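Local structure of A-adding tRNA nucleotidyltransferase (Aquifex aeolicus, 4WBY) at residues A[13-18]-A[63-68]. The protein adds the terminal adenosine to the 3' end of tRNAs that already carry CC, using ATP and magnesium to complete the CCA terminus. Sequence-based numbering, arbitrary orientation.
Sequences AREVGQ and RRHGVN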
# COMPACT_ATOMS: atom_id res chain seq x y z
N ALA A 13 -11.85 -22.50 -10.10
CA ALA A 13 -11.74 -23.25 -8.85
C ALA A 13 -12.19 -24.71 -9.03
O ALA A 13 -11.51 -25.65 -8.60
CB ALA A 13 -12.57 -22.58 -7.76
N ARG A 14 -13.33 -24.90 -9.70
CA ARG A 14 -13.83 -26.25 -9.98
C ARG A 14 -12.80 -27.04 -10.79
O ARG A 14 -12.50 -28.20 -10.47
CB ARG A 14 -15.15 -26.20 -10.76
CG ARG A 14 -16.34 -25.70 -9.96
CD ARG A 14 -16.88 -26.75 -9.00
NE ARG A 14 -18.06 -26.24 -8.31
CZ ARG A 14 -18.75 -26.92 -7.41
NH1 ARG A 14 -18.39 -28.16 -7.10
NH2 ARG A 14 -19.81 -26.37 -6.82
N GLU A 15 -12.27 -26.41 -11.83
CA GLU A 15 -11.33 -27.08 -12.72
C GLU A 15 -10.03 -27.43 -12.01
O GLU A 15 -9.47 -28.51 -12.23
CB GLU A 15 -11.04 -26.21 -13.94
CG GLU A 15 -10.18 -26.91 -14.98
CD GLU A 15 -10.07 -26.13 -16.26
OE1 GLU A 15 -10.43 -24.93 -16.26
OE2 GLU A 15 -9.59 -26.70 -17.26
N VAL A 16 -9.54 -26.54 -11.16
CA VAL A 16 -8.33 -26.84 -10.40
C VAL A 16 -8.52 -28.09 -9.53
O VAL A 16 -7.64 -28.95 -9.48
CB VAL A 16 -7.90 -25.63 -9.55
CG1 VAL A 16 -6.87 -26.03 -8.49
CG2 VAL A 16 -7.34 -24.55 -10.45
N GLY A 17 -9.67 -28.22 -8.87
CA GLY A 17 -9.96 -29.41 -8.09
C GLY A 17 -10.04 -30.67 -8.94
O GLY A 17 -9.61 -31.75 -8.50
N GLN A 18 -10.59 -30.55 -10.14
CA GLN A 18 -10.68 -31.70 -11.05
C GLN A 18 -9.30 -32.15 -11.49
O GLN A 18 -8.98 -33.34 -11.46
CB GLN A 18 -11.54 -31.34 -12.26
CG GLN A 18 -13.01 -31.09 -11.92
CD GLN A 18 -13.74 -30.27 -12.99
OE1 GLN A 18 -13.15 -29.84 -13.98
NE2 GLN A 18 -15.03 -30.04 -12.77
N ARG A 63 -2.12 -25.22 -20.19
CA ARG A 63 -2.24 -25.91 -21.47
C ARG A 63 -3.70 -25.96 -21.93
O ARG A 63 -4.02 -25.67 -23.09
CB ARG A 63 -1.67 -27.33 -21.36
CG ARG A 63 -1.70 -28.10 -22.67
CD ARG A 63 -1.38 -29.58 -22.46
NE ARG A 63 -2.46 -30.29 -21.78
CZ ARG A 63 -3.56 -30.72 -22.38
NH1 ARG A 63 -3.72 -30.53 -23.69
NH2 ARG A 63 -4.50 -31.35 -21.69
N ARG A 64 -4.59 -26.30 -21.00
CA ARG A 64 -6.00 -26.40 -21.35
C ARG A 64 -6.59 -25.06 -21.75
O ARG A 64 -7.49 -25.00 -22.59
CB ARG A 64 -6.78 -27.01 -20.20
CG ARG A 64 -6.36 -28.42 -19.91
CD ARG A 64 -7.21 -29.06 -18.83
NE ARG A 64 -6.67 -30.35 -18.45
CZ ARG A 64 -7.29 -31.23 -17.67
NH1 ARG A 64 -8.50 -30.97 -17.20
NH2 ARG A 64 -6.70 -32.38 -17.38
N HIS A 65 -6.08 -23.98 -21.16
CA HIS A 65 -6.60 -22.64 -21.47
C HIS A 65 -5.79 -21.90 -22.53
O HIS A 65 -6.14 -20.78 -22.90
CB HIS A 65 -6.69 -21.82 -20.18
CG HIS A 65 -7.84 -22.23 -19.32
ND1 HIS A 65 -9.08 -21.62 -19.41
CD2 HIS A 65 -7.98 -23.23 -18.42
CE1 HIS A 65 -9.91 -22.20 -18.56
NE2 HIS A 65 -9.27 -23.18 -17.96
N GLY A 66 -4.73 -22.53 -23.03
CA GLY A 66 -3.90 -21.91 -24.05
C GLY A 66 -3.19 -20.65 -23.60
O GLY A 66 -3.02 -19.72 -24.40
N VAL A 67 -2.77 -20.59 -22.34
CA VAL A 67 -2.05 -19.41 -21.84
C VAL A 67 -0.62 -19.72 -21.45
O VAL A 67 -0.27 -20.86 -21.13
CB VAL A 67 -2.77 -18.77 -20.62
CG1 VAL A 67 -4.17 -18.29 -21.02
CG2 VAL A 67 -2.81 -19.72 -19.41
N ASN A 68 0.22 -18.68 -21.45
CA ASN A 68 1.59 -18.79 -20.97
C ASN A 68 1.58 -19.07 -19.47
O ASN A 68 0.65 -18.68 -18.75
CB ASN A 68 2.37 -17.51 -21.28
CG ASN A 68 3.89 -17.69 -21.17
OD1 ASN A 68 4.41 -18.80 -21.31
ND2 ASN A 68 4.61 -16.59 -20.92
O HOH W 1 -10.19 -29.14 -17.56
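Glu-15 of helix 7-22 reaches across to His-65 and Arg-64 near the C-terminal end of helix 54-65, a surface contact between two helices of the nucleotidyltransferase head domain, away from the ATP and magnesium sites. The contact centres on a His-carboxylate hydrogen bond. His-65 NE2 donates to Glu-15 OE1 over 2.7 Å, almost straight, with the acceptor lying at the ring edge, in the imidazole plane. On the glutamate side the bond arrives at the syn position, 23° out of the carboxylate plane; carboxylate and ring planes are 51° apart. CG of Glu-15 is anti to the backbone N (chi1 -174°) and the chain runs on extended, which carries the carboxylate out to the imidazole; the two side chains approach from opposite directions. Glu-15 OE2 lies 3.7 Å from Arg-64 CD, alongside the aliphatic part of the arginine. The guanidinium of Arg-64 forms salt bridges through NE with Glu-60 and through NH2 with Glu-22, which probably helps fix its orientation. In the same interface, Val-16 packs on Leu-57 and Leu-61, and His-65 touches Ile-12 and Ile-82. Gly-66, with positive phi, belongs to a Schellman motif at the C-terminal end of the helix. Glu-15 OE2 and Arg-64 NH1, 4.4 Å apart, are too distant for a direct salt bridge; one water donates to OE2 and accepts from NH1 in the guanidinium plane, its oxygen a short 2.5 Å from each.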